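Side-chain contacts in glycoside Hydrolase Family 43_12 (Metagenome, PDB 7JVH), which probably hydrolyses glycosidic bonds in plant cell-wall polysaccharides such as arabinoxylan: residues L421-N424 / I425-Q429; N102-R106 / T107-D111; R401-K404 / E405-I408. One frame throughout, in Å; residues are numbered along the deposited sequence.

The three contacts illustrate how loops of an all-beta enzyme take their shape from neighbours only a few residues away. Contact 2 belongs to the propeller domain of family 43, whereas contacts 1 and 3 belong to the C-terminal concanavalin A-like domain. The centres of contacts 2 and 3 lie about 12 Å apart, and T107 OG1 meets P403 CG at 4.2 Å, so the two domains touch here. Contacts 1 and 3, about 13 Å between centres, pack through L421 CD1 and F407 CD2 at 4.0 Å and through V428 against R401. Contacts 1 and 2 remain about 9 Å apart at their nearest atoms. A glycerol, probably from crystallisation, lies beside N424 of contact 1.

Contact 1. Residues L421-N424 / I425-Q429; sequences LDAN and ITEVQ
N424 and T426 form an Asx turn laid over a type I beta turn from N424 to E427, in a surface loop of the concanavalin A-like domain. The turn is a good example of one side-chain oxygen serving two donors: N424 OD1 accepts from T426 N at 2.9 Å and from T426 OG1 at 2.6 Å. Both donors come in from the same face of the amide, tilted out of its plane by 21° and 26°. With chi1 at 76°, CG of N424 sits between its backbone N and carbonyl carbon, and OD1 is thereby carried over the turn. The backbone closure itself, from E427 N to N424 O, is weak at 3.5 Å, so the side-chain bonds probably contribute much of the hold. E427 answers from the far end of the turn. Its extended chain brings OE2 to N424 N at 3.0 Å, the N-H meeting this oxygen from above the carboxylate plane, while the amide of N424 stands almost perpendicular to that carboxylate. I425 N bonds to a glycerol, and the I425 side chain packs on I462 and V472. Beyond the turn the chain doubles back, and A423 CB meets Q429 CB at 3.6 Å.

Contact 2. Residues N102-R106 / T107-D111; sequences NVLDR and TSQLD
R106 and Q109 stack their flat ends in the loop that leads from one propeller blade to the next, between strands 98-102 and 120-129, where residues 107-109 make a short helix-like turn. The guanidinium and amide planes are 28° apart, and Q109 CD lies 3.5 Å above the guanidinium, offset toward its rim. R106 achieves this by bending at chi3 (-58°), which folds its end back over the amide. Q109, by contrast, is extended beyond CG and reaches back along the chain, where its OE1 accepts from R106 N at 3.0 Å and, more weakly, from D105 N. One amide oxygen thus ties down two successive backbone N-H groups. The turn is closed in the other sense by Q109 N, which donates to R106 O at 3.0 Å. Q109 NE2 and R106 NH2, both donors, do not bond each other; each has its own acceptors, S162 O for Q109, W161 O and the carboxylate of D163 for R106. S108 OG also bonds D163, the residue that holds R106 by a salt bridge. L104 CD2 lies 4.0 Å from Q109 CB, and L104 CB meets L110 CD2 at 4.1 Å.

Contact 3. Residues R401-K404 / E405-I408; sequences RGPK and ENFI
K404 and F407 meet in a short 3-10 turn between strands 399-400 and 408-410 of the C-terminal concanavalin A-like domain, the carbonyl of K404 serving as its focal point. K404 O accepts from F407 N at 3.0 Å and, weakly, from I408 N, so one oxygen gathers two successive amides; a weak bond from N406 N to P403 O precedes them. The same K404 O lies 3.7 Å above one face of the F407 ring, displaced toward the rim. The ring gets there because chi1 of F407 (64°) places CG between its own backbone N and carbonyl carbon, which turns the ring back along the turn until CE2 comes within 3.6 Å of K404 CA. Replacing F407 by an alanine would probably uncover this side of the K404 backbone, leaving K404 CA and K404 O without the ring they touch.

The outer side of the turn is polar. K404 and E405 cross obliquely, and the bend of the lysine at chi4 (-89°) brings NZ to E405 OE2 at 3.4 Å, a salt bridge whose hydrogen bond is weak. The other carboxylate oxygen, E405 OE1, rests 3.4 Å from P403 CB. N406 crosses the same proline obliquely, ND2 approaching P403 CG to 3.4 Å, so two polar side chains touch the pyrrolidine at different places, the carboxylate at its CB edge and the amide over a face.

Further out, the fold positions both ends of the turn. R401, ahead of it, forms a salt bridge with E467 and donates NE to C115 O. After it, F407 is hydrogen-bonded through the backbone to T419 and its ring packs on S432. I408 then opens strand 408-410, which pairs antiparallel with 416-418; its side chain rests on L416 and M418 of that partner and, together with K404, on L434 of strand 433-437.

Contact 1. Residues L421-N424 / I425-Q429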
loop_
_atom_site.group_PDB
_atom_site.type_symbol
_atom_site.label_atom_id
_atom_site.label_comp_id
_atom_site.label_asym_id
_atom_site.label_seq_id
_atom_site.Cartn_x
_atom_site.Cartn_y
_atom_site.Cartn_z
ATOM N N LEU A 421 -11.951 -17.794 12.580
ATOM C CA LEU A 421 -11.345 -18.819 11.745
ATOM C C LEU A 421 -10.392 -19.648 12.614
ATOM O O LEU A 421 -10.124 -19.306 13.772
ATOM C CB LEU A 421 -10.577 -18.185 10.586
ATOM C CG LEU A 421 -11.378 -17.408 9.542
ATOM C CD1 LEU A 421 -10.449 -16.748 8.532
ATOM C CD2 LEU A 421 -12.389 -18.296 8.839
ATOM N N ASP A 422 -9.891 -20.756 12.049
ATOM C CA ASP A 422 -9.036 -21.686 12.781
ATOM C C ASP A 422 -7.671 -21.118 13.152
ATOM O O ASP A 422 -7.130 -21.454 14.205
ATOM C CB ASP A 422 -8.884 -22.986 12.000
ATOM C CG ASP A 422 -10.154 -23.825 12.019
ATOM O OD1 ASP A 422 -10.936 -23.725 12.994
ATOM O OD2 ASP A 422 -10.355 -24.620 11.071
ATOM N N ALA A 423 -7.137 -20.248 12.297
ATOM C CA ALA A 423 -5.766 -19.770 12.421
ATOM C C ALA A 423 -5.599 -18.779 13.561
ATOM O O ALA A 423 -6.418 -17.877 13.712
ATOM C CB ALA A 423 -5.314 -19.143 11.111
ATOM N N ASN A 424 -4.527 -18.939 14.347
ATOM C CA ASN A 424 -4.122 -17.922 15.297
ATOM C C ASN A 424 -3.306 -16.847 14.567
ATOM O O ASN A 424 -2.997 -16.971 13.402
ATOM C CB ASN A 424 -3.413 -18.519 16.526
ATOM C CG ASN A 424 -1.989 -18.945 16.260
ATOM O OD1 ASN A 424 -1.251 -18.318 15.483
ATOM N ND2 ASN A 424 -1.576 -20.021 16.926
ATOM N N ILE A 425 -2.982 -15.763 15.272
ATOM C CA ILE A 425 -2.387 -14.592 14.647
ATOM C C ILE A 425 -0.972 -14.762 14.042
ATOM O O ILE A 425 -0.597 -14.004 13.144
ATOM C CB ILE A 425 -2.445 -13.364 15.588
ATOM C CG1 ILE A 425 -2.361 -12.085 14.755
ATOM C CG2 ILE A 425 -1.356 -13.423 16.661
ATOM C CD1 ILE A 425 -2.664 -10.829 15.546
ATOM N N THR A 426 -0.225 -15.765 14.516
ATOM C CA THR A 426 1.172 -15.955 14.152
ATOM C C THR A 426 1.373 -16.803 12.884
ATOM O O THR A 426 2.501 -17.038 12.477
ATOM C CB THR A 426 1.925 -16.615 15.324
ATOM O OG1 THR A 426 1.340 -17.895 15.608
ATOM C CG2 THR A 426 1.871 -15.729 16.545
ATOM N N GLU A 427 0.262 -17.237 12.276
ATOM C CA GLU A 427 0.273 -18.188 11.187
ATOM C C GLU A 427 0.209 -17.519 9.840
ATOM O O GLU A 427 -0.453 -16.500 9.688
ATOM C CB GLU A 427 -0.902 -19.146 11.314
ATOM C CG GLU A 427 -0.789 -20.089 12.494
ATOM C CD GLU A 427 -1.941 -21.055 12.580
ATOM O OE1 GLU A 427 -2.235 -21.745 11.587
ATOM O OE2 GLU A 427 -2.551 -21.123 13.658
ATOM N N VAL A 428 0.884 -18.132 8.846
ATOM C CA VAL A 428 0.810 -17.712 7.458
ATOM C C VAL A 428 -0.449 -18.369 6.874
ATOM O O VAL A 428 -0.400 -19.322 6.106
ATOM C CB VAL A 428 2.089 -18.093 6.695
ATOM C CG1 VAL A 428 2.012 -17.672 5.228
ATOM C CG2 VAL A 428 3.308 -17.506 7.407
ATOM N N GLN A 429 -1.599 -17.810 7.259
ATOM C CA GLN A 429 -2.924 -18.349 6.965
ATOM C C GLN A 429 -3.875 -17.162 7.002
ATOM O O GLN A 429 -3.520 -16.111 7.526
ATOM C CB GLN A 429 -3.338 -19.349 8.063
ATOM C CG GLN A 429 -2.546 -20.649 8.098
ATOM C CD GLN A 429 -2.837 -21.517 6.902
ATOM O OE1 GLN A 429 -3.998 -21.871 6.685
ATOM N NE2 GLN A 429 -1.794 -21.889 6.116
#

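Contact 2. Residues N102-R106 / T107-D111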
loop_
_atom_site.group_PDB
_atom_site.type_symbol
_atom_site.label_atom_id
_atom_site.label_comp_id
_atom_site.label_asym_id
_atom_site.label_seq_id
_atom_site.Cartn_x
_atom_site.Cartn_y
_atom_site.Cartn_z
ATOM N N ASN A 102 -11.219 -1.894 -5.107
ATOM C CA ASN A 102 -9.929 -2.549 -5.179
ATOM C C ASN A 102 -9.979 -3.445 -6.417
ATOM O O ASN A 102 -10.918 -4.223 -6.570
ATOM C CB ASN A 102 -9.671 -3.363 -3.904
ATOM C CG ASN A 102 -9.620 -2.499 -2.648
ATOM O OD1 ASN A 102 -8.540 -2.129 -2.189
ATOM N ND2 ASN A 102 -10.790 -2.160 -2.090
ATOM N N VAL A 103 -8.984 -3.316 -7.305
ATOM C CA VAL A 103 -9.029 -3.949 -8.628
ATOM C C VAL A 103 -9.084 -5.472 -8.535
ATOM O O VAL A 103 -9.855 -6.111 -9.259
ATOM C CB VAL A 103 -7.870 -3.485 -9.554
ATOM C CG1 VAL A 103 -7.867 -4.252 -10.867
ATOM C CG2 VAL A 103 -7.965 -1.988 -9.806
ATOM N N LEU A 104 -8.281 -6.047 -7.634
ATOM C CA LEU A 104 -8.270 -7.489 -7.395
ATOM C C LEU A 104 -9.084 -7.783 -6.139
ATOM O O LEU A 104 -8.540 -7.827 -5.031
ATOM C CB LEU A 104 -6.829 -8.014 -7.267
ATOM C CG LEU A 104 -5.857 -7.636 -8.399
ATOM C CD1 LEU A 104 -4.497 -8.265 -8.184
ATOM C CD2 LEU A 104 -6.378 -8.037 -9.767
ATOM N N ASP A 105 -10.396 -7.980 -6.328
ATOM C CA ASP A 105 -11.342 -8.192 -5.235
ATOM C C ASP A 105 -12.095 -9.532 -5.246
ATOM O O ASP A 105 -12.943 -9.777 -4.385
ATOM C CB ASP A 105 -12.338 -7.022 -5.169
ATOM C CG ASP A 105 -13.137 -6.835 -6.453
ATOM O OD1 ASP A 105 -12.895 -7.557 -7.438
ATOM O OD2 ASP A 105 -14.027 -5.965 -6.467
ATOM N N ARG A 106 -11.792 -10.395 -6.220
ATOM C CA ARG A 106 -12.307 -11.758 -6.244
ATOM C C ARG A 106 -11.157 -12.723 -5.986
ATOM O O ARG A 106 -10.003 -12.442 -6.330
ATOM C CB ARG A 106 -12.964 -12.071 -7.586
ATOM C CG ARG A 106 -14.192 -11.234 -7.886
ATOM C CD ARG A 106 -14.937 -11.751 -9.104
ATOM N NE ARG A 106 -14.086 -11.782 -10.299
ATOM C CZ ARG A 106 -13.762 -10.722 -11.040
ATOM N NH1 ARG A 106 -14.214 -9.516 -10.733
ATOM N NH2 ARG A 106 -12.980 -10.873 -12.099
ATOM N N THR A 107 -11.484 -13.861 -5.353
ATOM C CA THR A 107 -10.525 -14.927 -5.081
ATOM C C THR A 107 -9.960 -15.529 -6.360
ATOM O O THR A 107 -8.841 -16.012 -6.367
ATOM C CB THR A 107 -11.154 -15.993 -4.167
ATOM O OG1 THR A 107 -11.429 -15.379 -2.898
ATOM C CG2 THR A 107 -10.214 -17.172 -3.933
ATOM N N SER A 108 -10.733 -15.469 -7.449
ATOM C CA SER A 108 -10.278 -15.902 -8.782
ATOM C C SER A 108 -9.184 -15.015 -9.387
ATOM O O SER A 108 -8.522 -15.406 -10.336
ATOM C CB SER A 108 -11.456 -15.984 -9.747
ATOM O OG SER A 108 -12.074 -14.720 -9.876
ATOM N N GLN A 109 -9.023 -13.805 -8.847
ATOM C CA GLN A 109 -7.969 -12.878 -9.261
ATOM C C GLN A 109 -6.765 -12.944 -8.329
ATOM O O GLN A 109 -5.634 -12.689 -8.744
ATOM C CB GLN A 109 -8.504 -11.442 -9.270
ATOM C CG GLN A 109 -9.610 -11.171 -10.283
ATOM C CD GLN A 109 -10.340 -9.851 -10.012
ATOM O OE1 GLN A 109 -10.736 -9.570 -8.872
ATOM N NE2 GLN A 109 -10.533 -9.052 -11.064
ATOM N N LEU A 110 -7.023 -13.279 -7.058
ATOM C CA LEU A 110 -6.034 -13.204 -5.981
ATOM C C LEU A 110 -6.498 -14.030 -4.790
ATOM O O LEU A 110 -7.566 -13.777 -4.224
ATOM C CB LEU A 110 -5.837 -11.742 -5.565
ATOM C CG LEU A 110 -5.030 -11.380 -4.316
ATOM C CD1 LEU A 110 -3.569 -11.789 -4.424
ATOM C CD2 LEU A 110 -5.130 -9.887 -4.068
ATOM N N ASP A 111 -5.682 -15.020 -4.412
ATOM C CA ASP A 111 -5.993 -15.965 -3.348
ATOM C C ASP A 111 -4.761 -16.095 -2.461
ATOM O O ASP A 111 -3.967 -17.025 -2.627
ATOM C CB ASP A 111 -6.377 -17.314 -3.956
ATOM C CG ASP A 111 -6.646 -18.387 -2.919
ATOM O OD1 ASP A 111 -6.735 -18.062 -1.732
ATOM O OD2 ASP A 111 -6.764 -19.570 -3.297
#

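Contact 3. Residues R401-K404 / E405-I408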
loop_
_atom_site.group_PDB
_atom_site.type_symbol
_atom_site.label_atom_id
_atom_site.label_comp_id
_atom_site.label_asym_id
_atom_site.label_seq_id
_atom_site.Cartn_x
_atom_site.Cartn_y
_atom_site.Cartn_z
ATOM N N ARG A 401 -4.574 -12.185 3.892
ATOM C CA ARG A 401 -4.492 -13.519 3.309
ATOM C C ARG A 401 -5.833 -14.208 2.998
ATOM O O ARG A 401 -5.897 -15.429 2.898
ATOM C CB ARG A 401 -3.622 -14.439 4.185
ATOM C CG ARG A 401 -2.222 -13.897 4.446
ATOM C CD ARG A 401 -1.342 -14.914 5.137
ATOM N NE ARG A 401 0.066 -14.549 5.026
ATOM C CZ ARG A 401 0.760 -13.881 5.949
ATOM N NH1 ARG A 401 0.205 -13.469 7.076
ATOM N NH2 ARG A 401 2.054 -13.631 5.734
ATOM N N GLY A 402 -6.896 -13.419 2.808
ATOM C CA GLY A 402 -8.205 -13.956 2.487
ATOM C C GLY A 402 -9.316 -12.916 2.555
ATOM O O GLY A 402 -9.102 -11.807 3.040
ATOM N N PRO A 403 -10.537 -13.248 2.083
ATOM C CA PRO A 403 -11.653 -12.302 2.114
ATOM C C PRO A 403 -12.310 -12.200 3.488
ATOM O O PRO A 403 -12.410 -13.202 4.203
ATOM C CB PRO A 403 -12.634 -12.883 1.087
ATOM C CG PRO A 403 -12.312 -14.342 1.031
ATOM C CD PRO A 403 -10.890 -14.541 1.486
ATOM N N LYS A 404 -12.748 -10.989 3.840
ATOM C CA LYS A 404 -13.482 -10.701 5.072
ATOM C C LYS A 404 -14.846 -11.380 5.102
ATOM O O LYS A 404 -15.390 -11.659 6.178
ATOM C CB LYS A 404 -13.656 -9.189 5.249
ATOM C CG LYS A 404 -14.569 -8.542 4.231
ATOM C CD LYS A 404 -14.479 -7.028 4.257
ATOM C CE LYS A 404 -15.427 -6.395 3.268
ATOM N NZ LYS A 404 -14.706 -6.268 1.987
ATOM N N GLU A 405 -15.383 -11.646 3.903
ATOM C CA GLU A 405 -16.664 -12.336 3.720
ATOM C C GLU A 405 -16.699 -13.725 4.361
ATOM O O GLU A 405 -17.772 -14.204 4.712
ATOM C CB GLU A 405 -17.023 -12.449 2.237
ATOM C CG GLU A 405 -17.449 -11.136 1.592
ATOM C CD GLU A 405 -16.299 -10.179 1.367
ATOM O OE1 GLU A 405 -15.116 -10.633 1.378
ATOM O OE2 GLU A 405 -16.568 -8.964 1.196
ATOM N N ASN A 406 -15.532 -14.354 4.519
ATOM C CA ASN A 406 -15.416 -15.646 5.196
ATOM C C ASN A 406 -15.588 -15.612 6.718
ATOM O O ASN A 406 -15.661 -16.669 7.338
ATOM C CB ASN A 406 -14.053 -16.298 4.884
ATOM C CG ASN A 406 -13.921 -16.739 3.450
ATOM O OD1 ASN A 406 -14.894 -16.811 2.709
ATOM N ND2 ASN A 406 -12.698 -17.038 3.056
ATOM N N PHE A 407 -15.612 -14.410 7.309
ATOM C CA PHE A 407 -15.738 -14.262 8.759
ATOM C C PHE A 407 -16.443 -13.018 9.304
ATOM O O PHE A 407 -16.436 -12.813 10.509
ATOM C CB PHE A 407 -14.353 -14.374 9.412
ATOM C CG PHE A 407 -13.392 -13.286 9.020
ATOM C CD1 PHE A 407 -13.291 -12.124 9.765
ATOM C CD2 PHE A 407 -12.555 -13.450 7.927
ATOM C CE1 PHE A 407 -12.391 -11.128 9.404
ATOM C CE2 PHE A 407 -11.653 -12.464 7.568
ATOM C CZ PHE A 407 -11.575 -11.300 8.296
ATOM N N ILE A 408 -17.020 -12.192 8.418
ATOM C CA ILE A 408 -17.746 -10.981 8.814
ATOM C C ILE A 408 -19.172 -11.001 8.279
ATOM O O ILE A 408 -19.407 -11.429 7.153
ATOM C CB ILE A 408 -16.997 -9.694 8.363
ATOM C CG1 ILE A 408 -16.195 -9.108 9.530
ATOM C CG2 ILE A 408 -17.949 -8.623 7.851
ATOM C CD1 ILE A 408 -14.895 -8.442 9.155
#